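Local structure of light Chain (Clostridium botulinum, 6BVD) at residues S9-D13 with K86-Q91; Y185-S191 with L237-T243; A204-I208 with I362-L366; G374-N380 with R425-C430. The protein acts as the zinc-dependent protease of mosaic botulinum neurotoxin type HA and, like its relatives, probably cleaves a SNARE protein to block neurotransmitter release. The contacts are given in a common frame with arbitrary orientation. Where two conformers were deposited one is given. Numbering follows the deposited sequence.

The four contacts sample one light chain. Contacts 1 and 2 follow one another in sequence and lie on opposite sides of the chain's centre, their centres about 31 Å apart. Contact 3 crosses contact 2 in sequence, while contact 4 closes last, near the C-terminus. Contacts 3 and 4 have centres about 16 Å apart: strands 201-208 and 373-377 are neighbours in one antiparallel sheet, where Ala204 CB meets Phe376 CE2 at 3.7 Å. Contact 4 also touches contact 1 through Lys88. The side chains of Tyr241 and Arg365, about 8 and 6 Å from the zinc, bring contacts 2 and 3 to the metal site, whereas contacts 1 and 4 join outlying parts of the fold.

Contact 1: S9-D13 with K86-Q91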
# COMPACT_ATOMS: atom_id res chain seq x y z
N SER A 9 1.39 7.78 -9.50
CA SER A 9 0.06 8.27 -9.09
C SER A 9 -0.27 9.63 -9.75
O SER A 9 0.63 10.39 -10.13
CB SER A 9 -0.04 8.40 -7.56
OG SER A 9 -0.08 7.11 -6.96
N PHE A 10 -1.56 9.90 -9.93
CA PHE A 10 -2.08 11.09 -10.59
C PHE A 10 -3.57 11.19 -10.26
O PHE A 10 -4.22 10.17 -9.96
CB PHE A 10 -1.87 11.04 -12.13
CG PHE A 10 -1.67 9.63 -12.68
CD1 PHE A 10 -2.68 8.68 -12.61
CD2 PHE A 10 -0.45 9.25 -13.23
CE1 PHE A 10 -2.50 7.38 -13.09
CE2 PHE A 10 -0.25 7.95 -13.72
CZ PHE A 10 -1.28 7.02 -13.66
N ASN A 11 -4.10 12.40 -10.32
CA ASN A 11 -5.54 12.62 -10.28
C ASN A 11 -6.00 12.99 -11.70
O ASN A 11 -5.20 13.50 -12.47
CB ASN A 11 -5.89 13.71 -9.27
CG ASN A 11 -5.22 13.47 -7.93
OD1 ASN A 11 -5.67 12.63 -7.17
ND2 ASN A 11 -4.15 14.22 -7.63
N TYR A 12 -7.26 12.72 -12.04
CA TYR A 12 -7.71 12.99 -13.42
C TYR A 12 -7.51 14.47 -13.77
O TYR A 12 -7.22 14.81 -14.92
CB TYR A 12 -9.18 12.61 -13.63
CG TYR A 12 -9.55 12.71 -15.08
CD1 TYR A 12 -9.18 11.71 -15.97
CD2 TYR A 12 -10.21 13.83 -15.58
CE1 TYR A 12 -9.49 11.82 -17.34
CE2 TYR A 12 -10.52 13.95 -16.93
CZ TYR A 12 -10.16 12.94 -17.80
OH TYR A 12 -10.47 13.05 -19.14
N ASP A 13 -7.67 15.35 -12.79
CA ASP A 13 -7.57 16.78 -13.06
C ASP A 13 -6.15 17.35 -12.99
O ASP A 13 -5.98 18.54 -13.22
CB ASP A 13 -8.46 17.56 -12.09
CG ASP A 13 -9.94 17.47 -12.44
OD1 ASP A 13 -10.31 17.12 -13.59
OD2 ASP A 13 -10.74 17.77 -11.54
N LYS A 86 -14.11 9.15 -13.66
CA LYS A 86 -12.86 8.82 -14.36
C LYS A 86 -11.70 8.81 -13.35
O LYS A 86 -10.79 7.96 -13.42
CB LYS A 86 -12.60 9.83 -15.50
CG LYS A 86 -13.66 9.77 -16.58
CD LYS A 86 -13.27 10.71 -17.76
CE LYS A 86 -14.23 10.67 -18.94
NZ LYS A 86 -15.52 11.38 -18.71
N ASN A 87 -11.73 9.74 -12.40
CA ASN A 87 -10.69 9.80 -11.39
C ASN A 87 -10.75 8.58 -10.47
O ASN A 87 -9.73 8.04 -10.07
CB ASN A 87 -10.79 11.09 -10.58
CG ASN A 87 -9.68 11.20 -9.55
OD1 ASN A 87 -8.51 11.33 -9.90
ND2 ASN A 87 -10.04 11.11 -8.28
N LYS A 88 -11.96 8.16 -10.13
CA LYS A 88 -12.12 6.99 -9.29
C LYS A 88 -11.52 5.77 -9.99
O LYS A 88 -10.76 5.02 -9.37
CB LYS A 88 -13.60 6.76 -8.96
CG LYS A 88 -13.79 5.74 -7.84
CD LYS A 88 -15.22 5.24 -7.76
CE LYS A 88 -15.38 4.24 -6.61
NZ LYS A 88 -16.78 3.73 -6.53
N TYR A 89 -11.83 5.62 -11.29
CA TYR A 89 -11.29 4.55 -12.13
C TYR A 89 -9.75 4.57 -12.13
O TYR A 89 -9.09 3.53 -12.01
CB TYR A 89 -11.85 4.70 -13.60
CG TYR A 89 -11.35 3.66 -14.56
CD1 TYR A 89 -12.13 2.56 -14.92
CD2 TYR A 89 -10.08 3.79 -15.13
CE1 TYR A 89 -11.65 1.59 -15.79
CE2 TYR A 89 -9.59 2.85 -16.01
CZ TYR A 89 -10.38 1.76 -16.35
OH TYR A 89 -9.88 0.84 -17.23
N LEU A 90 -9.17 5.76 -12.30
CA LEU A 90 -7.72 5.91 -12.23
C LEU A 90 -7.17 5.42 -10.87
O LEU A 90 -6.18 4.72 -10.83
CB LEU A 90 -7.33 7.36 -12.41
CG LEU A 90 -7.24 7.91 -13.82
CD1 LEU A 90 -6.60 9.32 -13.79
CD2 LEU A 90 -6.46 6.96 -14.71
N GLN A 91 -7.79 5.82 -9.77
CA GLN A 91 -7.26 5.42 -8.46
C GLN A 91 -7.34 3.92 -8.22
O GLN A 91 -6.51 3.35 -7.50
CB GLN A 91 -7.97 6.17 -7.32
CG GLN A 91 -7.98 7.67 -7.50
CD GLN A 91 -6.62 8.26 -7.82
OE1 GLN A 91 -5.64 8.00 -7.13
NE2 GLN A 91 -6.56 9.09 -8.88
O HOH W 1 -7.84 11.12 -6.07
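Tyr12 is the centre of this meeting between the N-terminal loop and a helix. Tyr12 CA lies 4.8 Å from Asn87 CA, and the t rotamer of the tyrosine lays its ring against the helix: Lys86 CB sits 4.2 Å from the ring centroid, over the face in a CH-pi contact, while Leu90 CD1 approaches the ring edge, 4.1 Å from Tyr12 CD1. The same Leu90 CD1 lies 4.1 Å from Phe10 CD1, so the leucine fills the gap between the two aromatic side chains. The loop backbone is held by two amide side chains one helical turn apart. Asn87 OD1 accepts a hydrogen bond from Tyr12 N (2.8 Å), and Gln91 NE2 donates one to Phe10 O (2.8 Å). A water links Asn11 OD1 to Asn87 ND2, while Asn11 ND2 binds Ile395 O of the second subunit. The loop leading to strand 21-24 is thereby fixed along helix 83-100, with Phe39 of strand 36-40 meeting both aromatic rings and Ile47 of strand 45-48 packing on Leu90.

Contact 2: Y185-S191 with L237-T243; sequences YKDGFGS and LYGTYIT. With ACT (acetate ion), chain F.
Loop 185-191 meets the end of helix 222-237 and the loop after it at paired glycines, Gly188 and Gly239, with CA atoms 3.7 Å apart. Gly239 (phi/psi 70/24) ends the helix; a CB there would clash with Gly188 C, and one on Gly190 (89/170) with Leu237 O. Gly188 N donates to Gly239 O (2.8 Å), and Tyr241 N to Tyr185 O (3.3 Å). Tyr185 takes a p rotamer (chi1 59°) and turns its edge to the face of Tyr241, which is t (chi1 -170°): an offset edge-to-face pair with centroids 5.4 Å apart and planes at 77°. Lys186, with chi angles m, t, p, t, runs past Tyr241 O (CG to O, 3.4 Å) so that NZ donates to Thr243 OG1 (3.1 Å) in its p rotamer. Tyr241 OH binds Thr169 O. An acetate puts its CH3 over the Tyr241 ring, and its O accepts from Ile242 N (3.0 Å). A Schellman motif thus ends the HExxH helix, and the chain leaving it brings the Tyr241 side chain to about 8 Å from the zinc.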
# COMPACT_ATOMS: atom_id res chain seq x y z
N TYR A 185 1.49 -8.51 -34.12
CA TYR A 185 1.38 -9.13 -32.82
C TYR A 185 1.07 -10.65 -32.86
O TYR A 185 1.06 -11.30 -31.78
CB TYR A 185 0.30 -8.40 -31.99
CG TYR A 185 -1.05 -8.42 -32.66
CD1 TYR A 185 -1.99 -9.41 -32.33
CD2 TYR A 185 -1.39 -7.48 -33.63
CE1 TYR A 185 -3.22 -9.44 -32.91
CE2 TYR A 185 -2.62 -7.51 -34.20
CZ TYR A 185 -3.54 -8.48 -33.85
OH TYR A 185 -4.77 -8.52 -34.46
N LYS A 186 0.81 -11.18 -34.06
CA LYS A 186 0.58 -12.63 -34.30
C LYS A 186 1.74 -13.27 -35.04
O LYS A 186 1.82 -14.50 -35.19
CB LYS A 186 -0.70 -12.87 -35.10
CG LYS A 186 -1.95 -12.30 -34.45
CD LYS A 186 -3.22 -12.46 -35.32
CE LYS A 186 -3.84 -13.84 -35.21
NZ LYS A 186 -5.14 -13.88 -35.96
N ASP A 187 2.70 -12.44 -35.47
CA ASP A 187 3.76 -12.92 -36.34
C ASP A 187 5.19 -12.80 -35.75
O ASP A 187 6.13 -12.71 -36.52
CB ASP A 187 3.74 -12.13 -37.67
CG ASP A 187 2.47 -12.35 -38.47
OD1 ASP A 187 1.81 -13.41 -38.35
OD2 ASP A 187 2.12 -11.42 -39.24
N GLY A 188 5.34 -12.80 -34.42
CA GLY A 188 6.65 -12.70 -33.79
C GLY A 188 7.17 -11.28 -33.50
O GLY A 188 7.98 -11.10 -32.62
N PHE A 189 6.74 -10.29 -34.29
CA PHE A 189 7.15 -8.88 -34.10
C PHE A 189 6.57 -8.19 -32.87
O PHE A 189 7.27 -7.47 -32.13
CB PHE A 189 6.77 -8.07 -35.37
CG PHE A 189 7.31 -8.64 -36.64
CD1 PHE A 189 8.65 -8.45 -36.97
CD2 PHE A 189 6.49 -9.38 -37.52
CE1 PHE A 189 9.15 -8.96 -38.15
CE2 PHE A 189 7.00 -9.88 -38.70
CZ PHE A 189 8.32 -9.68 -39.02
N GLY A 190 5.28 -8.42 -32.64
CA GLY A 190 4.57 -7.78 -31.56
C GLY A 190 4.00 -6.45 -32.04
O GLY A 190 4.30 -6.00 -33.15
N SER A 191 3.15 -5.83 -31.24
CA SER A 191 2.66 -4.49 -31.60
C SER A 191 2.20 -3.84 -30.33
O SER A 191 2.12 -4.53 -29.28
CB SER A 191 1.49 -4.55 -32.61
OG SER A 191 0.30 -4.99 -31.99
N LEU A 237 2.94 -8.81 -27.27
CA LEU A 237 4.23 -8.10 -27.31
C LEU A 237 5.32 -9.00 -27.86
O LEU A 237 6.22 -8.56 -28.58
CB LEU A 237 4.61 -7.57 -25.90
CG LEU A 237 3.77 -6.41 -25.38
CD1 LEU A 237 4.19 -5.97 -23.99
CD2 LEU A 237 3.89 -5.17 -26.35
N TYR A 238 5.24 -10.29 -27.53
CA TYR A 238 6.16 -11.29 -28.05
C TYR A 238 5.72 -11.85 -29.43
O TYR A 238 6.40 -12.71 -30.00
CB TYR A 238 6.35 -12.44 -27.02
CG TYR A 238 7.43 -12.12 -26.00
CD1 TYR A 238 8.78 -12.25 -26.32
CD2 TYR A 238 7.09 -11.69 -24.71
CE1 TYR A 238 9.79 -11.97 -25.34
CE2 TYR A 238 8.08 -11.40 -23.77
CZ TYR A 238 9.42 -11.55 -24.07
OH TYR A 238 10.36 -11.27 -23.08
N GLY A 239 4.59 -11.37 -29.95
CA GLY A 239 4.15 -11.77 -31.28
C GLY A 239 3.67 -13.24 -31.35
O GLY A 239 3.70 -13.85 -32.43
N THR A 240 3.25 -13.79 -30.20
CA THR A 240 2.75 -15.19 -30.13
C THR A 240 1.23 -15.24 -29.99
O THR A 240 0.65 -16.31 -29.77
CB THR A 240 3.33 -15.97 -28.90
OG1 THR A 240 2.74 -15.45 -27.72
CG2 THR A 240 4.87 -15.81 -28.80
N TYR A 241 0.59 -14.08 -30.12
CA TYR A 241 -0.85 -13.96 -29.91
C TYR A 241 -1.66 -14.78 -30.93
O TYR A 241 -1.39 -14.75 -32.13
CB TYR A 241 -1.24 -12.48 -29.97
CG TYR A 241 -2.64 -12.07 -29.56
CD1 TYR A 241 -2.88 -11.54 -28.30
CD2 TYR A 241 -3.71 -12.14 -30.46
CE1 TYR A 241 -4.14 -11.12 -27.92
CE2 TYR A 241 -4.97 -11.72 -30.09
CZ TYR A 241 -5.18 -11.21 -28.83
OH TYR A 241 -6.43 -10.80 -28.44
N ILE A 242 -2.64 -15.54 -30.44
CA ILE A 242 -3.53 -16.26 -31.37
C ILE A 242 -5.02 -16.02 -31.14
O ILE A 242 -5.46 -15.72 -30.03
CB ILE A 242 -3.26 -17.80 -31.37
CG1 ILE A 242 -3.35 -18.41 -29.96
CG2 ILE A 242 -1.88 -18.08 -31.91
CD1 ILE A 242 -3.31 -19.99 -29.97
N THR A 243 -5.80 -16.15 -32.22
CA THR A 243 -7.25 -16.13 -32.16
C THR A 243 -7.88 -17.48 -32.60
O THR A 243 -9.04 -17.73 -32.30
CB THR A 243 -7.82 -15.03 -33.08
OG1 THR A 243 -7.37 -15.29 -34.41
CG2 THR A 243 -7.35 -13.62 -32.63
C ACT F . -3.39 -14.95 -26.64
O ACT F . -2.60 -15.43 -27.48
OXT ACT F . -3.04 -14.82 -25.45
CH3 ACT F . -4.77 -14.52 -27.07
O HOH W 2 0.28 -16.27 -33.84

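Contact 3: A204-I208 with I362-L366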
# COMPACT_ATOMS: atom_id res chain seq x y z
N ALA A 204 -18.46 -14.13 -10.02
CA ALA A 204 -18.05 -15.07 -8.98
C ALA A 204 -17.97 -16.48 -9.57
O ALA A 204 -18.51 -16.74 -10.66
CB ALA A 204 -19.05 -15.05 -7.82
N PHE A 205 -17.30 -17.39 -8.86
CA PHE A 205 -17.23 -18.78 -9.30
C PHE A 205 -17.69 -19.69 -8.15
O PHE A 205 -17.77 -19.22 -7.02
CB PHE A 205 -15.81 -19.14 -9.74
CG PHE A 205 -14.76 -18.89 -8.69
CD1 PHE A 205 -14.39 -19.90 -7.79
CD2 PHE A 205 -14.14 -17.65 -8.58
CE1 PHE A 205 -13.42 -19.66 -6.82
CE2 PHE A 205 -13.19 -17.41 -7.59
CZ PHE A 205 -12.82 -18.42 -6.73
N ASN A 206 -17.93 -20.97 -8.42
CA ASN A 206 -18.40 -21.89 -7.38
C ASN A 206 -17.30 -22.86 -6.96
O ASN A 206 -16.44 -23.24 -7.76
CB ASN A 206 -19.63 -22.67 -7.88
CG ASN A 206 -20.22 -23.57 -6.81
OD1 ASN A 206 -19.94 -24.77 -6.77
ND2 ASN A 206 -21.04 -23.00 -5.94
N ASP A 207 -17.32 -23.27 -5.70
CA ASP A 207 -16.41 -24.30 -5.22
C ASP A 207 -17.03 -24.98 -4.00
O ASP A 207 -17.77 -24.37 -3.24
CB ASP A 207 -15.04 -23.75 -4.84
CG ASP A 207 -14.05 -24.86 -4.47
OD1 ASP A 207 -14.16 -25.97 -5.04
OD2 ASP A 207 -13.21 -24.66 -3.56
N ILE A 208 -16.72 -26.26 -3.85
CA ILE A 208 -17.29 -27.09 -2.80
C ILE A 208 -16.20 -27.32 -1.75
O ILE A 208 -15.14 -27.84 -2.08
CB ILE A 208 -17.80 -28.43 -3.37
CG1 ILE A 208 -18.87 -28.18 -4.44
CG2 ILE A 208 -18.32 -29.35 -2.28
CD1 ILE A 208 -18.61 -28.88 -5.77
N ILE A 362 -4.72 -15.86 -3.80
CA ILE A 362 -6.02 -15.52 -4.28
C ILE A 362 -6.73 -16.82 -4.74
O ILE A 362 -6.13 -17.66 -5.37
CB ILE A 362 -5.93 -14.52 -5.49
CG1 ILE A 362 -5.42 -13.14 -5.00
CG2 ILE A 362 -7.27 -14.39 -6.16
CD1 ILE A 362 -5.13 -12.13 -6.23
N LYS A 363 -7.98 -16.99 -4.35
CA LYS A 363 -8.75 -18.15 -4.84
C LYS A 363 -9.24 -17.86 -6.23
O LYS A 363 -9.70 -16.75 -6.49
CB LYS A 363 -9.93 -18.48 -3.92
CG LYS A 363 -10.53 -19.89 -4.19
CD LYS A 363 -11.77 -20.17 -3.32
CE LYS A 363 -12.25 -21.63 -3.41
NZ LYS A 363 -11.21 -22.66 -2.97
N THR A 364 -9.16 -18.84 -7.12
CA THR A 364 -9.72 -18.68 -8.45
C THR A 364 -10.51 -19.90 -8.86
O THR A 364 -10.56 -20.95 -8.15
CB THR A 364 -8.59 -18.35 -9.47
OG1 THR A 364 -9.16 -17.72 -10.62
CG2 THR A 364 -7.82 -19.56 -9.86
N ARG A 365 -11.18 -19.73 -9.98
CA ARG A 365 -12.05 -20.73 -10.58
C ARG A 365 -11.31 -22.01 -10.92
O ARG A 365 -10.09 -22.03 -11.12
CB ARG A 365 -12.69 -20.13 -11.86
CG ARG A 365 -11.64 -19.69 -12.82
CD ARG A 365 -12.19 -19.01 -14.10
NE ARG A 365 -11.14 -18.29 -14.82
CZ ARG A 365 -11.30 -17.71 -16.02
NH1 ARG A 365 -12.47 -17.78 -16.65
NH2 ARG A 365 -10.29 -17.05 -16.61
N LEU A 366 -12.06 -23.09 -11.06
CA LEU A 366 -11.48 -24.40 -11.32
C LEU A 366 -10.79 -24.54 -12.67
O LEU A 366 -9.92 -25.40 -12.83
CB LEU A 366 -12.57 -25.47 -11.20
CG LEU A 366 -12.86 -25.83 -9.73
CD1 LEU A 366 -14.01 -26.82 -9.60
CD2 LEU A 366 -11.61 -26.39 -9.08
O HOH W 3 -14.99 -22.73 -10.40
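Residues 204-208 form an extended strand, whereas 362-366 belong to no regular element: residues 362-365 are stretched out and the chain turns at Leu366 (phi/psi -66/-24). The backbones come closest at Phe205 and Arg365, CA to CA 5.7 Å, and a water bridges them nearby, donating to Asn206 O (3.1 Å) and accepting from Leu366 N (3.0 Å). Side chains of the strand provide the direct links. Phe205, in its p rotamer, reaches over the extended backbone of the other segment, with Arg365 CA lying over one ring face, 3.7 Å from Phe205 CD1, and Phe205 CE1 3.4 Å from Thr364 O. The aliphatic part of Lys363 adds to this packing, its CG 3.7 Å from Phe205 CZ. Two residues further along the strand, Asp207 points the same way as Phe205 and closes a salt bridge, OD2 to Lys363 NZ at 2.9 Å. Arg365 sends its guanidinium away from the strand to a salt bridge with Glu353 and touches His228, a zinc ligand; the side chain of Arg365 is about 6 Å from the bound zinc, consistent with the active-site arginine known in related light chains. Strand 201-208, flanked by strands 215-219 and 373-377, thus packs through Phe205 and Asp207 on the loop that follows helix 353-360, while Thr364 and Arg365 of that loop rest against the HExxH helix 222-237.

Contact 4: G374-N380 with R425-C430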
# COMPACT_ATOMS: atom_id res chain seq x y z
N GLY A 374 -23.36 -14.10 -11.36
CA GLY A 374 -23.55 -12.70 -11.05
C GLY A 374 -24.28 -12.03 -12.20
O GLY A 374 -25.26 -12.56 -12.71
N PRO A 375 -23.78 -10.87 -12.64
CA PRO A 375 -22.55 -10.24 -12.16
C PRO A 375 -22.73 -9.31 -10.96
O PRO A 375 -23.86 -9.02 -10.54
CB PRO A 375 -22.08 -9.45 -13.39
CG PRO A 375 -23.33 -8.98 -14.00
CD PRO A 375 -24.34 -10.15 -13.81
N PHE A 376 -21.60 -8.84 -10.43
CA PHE A 376 -21.54 -8.02 -9.23
C PHE A 376 -20.86 -6.67 -9.43
O PHE A 376 -19.93 -6.55 -10.20
CB PHE A 376 -20.79 -8.78 -8.12
CG PHE A 376 -21.46 -10.07 -7.72
CD1 PHE A 376 -22.45 -10.08 -6.76
CD2 PHE A 376 -21.09 -11.26 -8.30
CE1 PHE A 376 -23.11 -11.28 -6.39
CE2 PHE A 376 -21.75 -12.47 -7.94
CZ PHE A 376 -22.74 -12.46 -6.98
N TYR A 377 -21.36 -5.66 -8.72
CA TYR A 377 -20.64 -4.40 -8.59
C TYR A 377 -19.79 -4.44 -7.30
O TYR A 377 -20.27 -4.94 -6.27
CB TYR A 377 -21.63 -3.26 -8.55
CG TYR A 377 -21.06 -1.87 -8.35
CD1 TYR A 377 -20.15 -1.33 -9.25
CD2 TYR A 377 -21.50 -1.07 -7.30
CE1 TYR A 377 -19.67 -0.04 -9.09
CE2 TYR A 377 -21.01 0.22 -7.13
CZ TYR A 377 -20.09 0.72 -8.02
OH TYR A 377 -19.62 2.00 -7.85
N LEU A 378 -18.55 -3.97 -7.38
CA LEU A 378 -17.64 -3.89 -6.23
C LEU A 378 -17.44 -2.43 -5.84
O LEU A 378 -16.53 -1.77 -6.35
CB LEU A 378 -16.28 -4.49 -6.58
CG LEU A 378 -16.30 -5.83 -7.30
CD1 LEU A 378 -14.91 -6.33 -7.59
CD2 LEU A 378 -17.07 -6.83 -6.46
N PRO A 379 -18.29 -1.91 -4.94
CA PRO A 379 -18.36 -0.48 -4.62
C PRO A 379 -17.18 0.11 -3.83
O PRO A 379 -17.01 1.34 -3.88
CB PRO A 379 -19.63 -0.39 -3.78
CG PRO A 379 -19.75 -1.73 -3.13
CD PRO A 379 -19.27 -2.70 -4.16
N ASN A 380 -16.39 -0.72 -3.14
CA ASN A 380 -15.39 -0.20 -2.21
C ASN A 380 -13.98 -0.75 -2.33
O ASN A 380 -13.34 -1.04 -1.31
CB ASN A 380 -15.87 -0.42 -0.77
CG ASN A 380 -17.21 0.22 -0.50
OD1 ASN A 380 -18.20 -0.47 -0.21
ND2 ASN A 380 -17.27 1.54 -0.64
N ARG A 425 -20.67 -4.64 1.80
CA ARG A 425 -19.75 -3.60 1.39
C ARG A 425 -18.68 -4.21 0.48
O ARG A 425 -17.79 -3.52 -0.03
CB ARG A 425 -19.14 -2.91 2.61
CG ARG A 425 -20.07 -1.92 3.31
CD ARG A 425 -19.32 -0.99 4.25
NE ARG A 425 -18.73 0.11 3.49
CZ ARG A 425 -17.43 0.40 3.46
NH1 ARG A 425 -16.58 -0.32 4.19
NH2 ARG A 425 -16.99 1.41 2.72
N VAL A 426 -18.79 -5.52 0.25
CA VAL A 426 -17.85 -6.18 -0.64
C VAL A 426 -18.40 -6.23 -2.07
O VAL A 426 -17.70 -5.84 -3.00
CB VAL A 426 -17.54 -7.62 -0.19
CG1 VAL A 426 -16.51 -8.24 -1.11
CG2 VAL A 426 -17.05 -7.65 1.27
N VAL A 427 -19.62 -6.74 -2.21
CA VAL A 427 -20.31 -6.90 -3.50
C VAL A 427 -21.77 -6.43 -3.49
O VAL A 427 -22.44 -6.49 -2.45
CB VAL A 427 -20.31 -8.38 -3.95
CG1 VAL A 427 -18.91 -8.87 -4.16
CG2 VAL A 427 -21.06 -9.28 -2.92
N ARG A 428 -22.27 -5.97 -4.64
CA ARG A 428 -23.70 -5.77 -4.86
C ARG A 428 -24.14 -6.53 -6.11
O ARG A 428 -23.58 -6.34 -7.18
CB ARG A 428 -24.06 -4.29 -5.03
CG ARG A 428 -23.86 -3.45 -3.81
CD ARG A 428 -24.28 -2.02 -4.10
NE ARG A 428 -23.68 -1.07 -3.16
CZ ARG A 428 -23.43 0.20 -3.47
NH1 ARG A 428 -23.73 0.65 -4.69
NH2 ARG A 428 -22.89 1.01 -2.57
N LEU A 429 -25.15 -7.39 -5.97
CA LEU A 429 -25.66 -8.12 -7.12
C LEU A 429 -26.31 -7.13 -8.09
O LEU A 429 -27.11 -6.30 -7.68
CB LEU A 429 -26.65 -9.21 -6.67
CG LEU A 429 -27.31 -10.05 -7.76
CD1 LEU A 429 -26.26 -10.81 -8.56
CD2 LEU A 429 -28.32 -11.05 -7.16
N CYS A 430 -25.93 -7.19 -9.37
CA CYS A 430 -26.46 -6.28 -10.39
C CYS A 430 -27.85 -6.69 -10.82
O CYS A 430 -28.21 -7.86 -10.73
CB CYS A 430 -25.55 -6.27 -11.62
SG CYS A 430 -23.94 -5.57 -11.35
O HOH W 4 -16.43 -3.47 -2.62
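Two short antiparallel strands lie side by side; side chains interlock on the Phe376 face and lie against one another on the Tyr377 face. Tyr377 and Arg428 form the hydrogen-bonded pair, Tyr377 N to Arg428 O and Arg428 N to Tyr377 O both at 2.8 Å; Cys430 N to Pro375 O (3.0 Å) extends the pairing towards Gly374, where a cis peptide precedes Pro375. On the face that carries Phe376 and Leu429, the Phe376 ring enters the hollow between Val427 and Leu429, its CD1 3.9 Å from Val427 CB and its CE1 3.9 Å from Leu429 CD1. Val427 CG1 nests 3.6 Å from Leu378 CD2, so bumps from the two segments fill one another's gaps, with Ile219 and Ile407 packing on Phe376 and Val427. The other face carries Tyr377 and Arg428. The arginine lies across Pro379, one face of its guanidinium over Pro379 CB (3.7 Å from NH2), while NH1 comes 3.7 Å from Tyr377 CE2 at the ring edge. Beside Tyr377, the Cys430 sulphur fits against the backbone, SG 3.8 Å from Phe376 C. Beyond Pro379 the segments diverge, and a water fills the gap by joining Asn380 N (2.8 Å) to Arg425 O (2.9 Å) and Val426 O (2.7 Å). This is an antiparallel edge pairing: strand 428-429, near the C-terminus, closes one side of the five-stranded sheet next to strand 373-377.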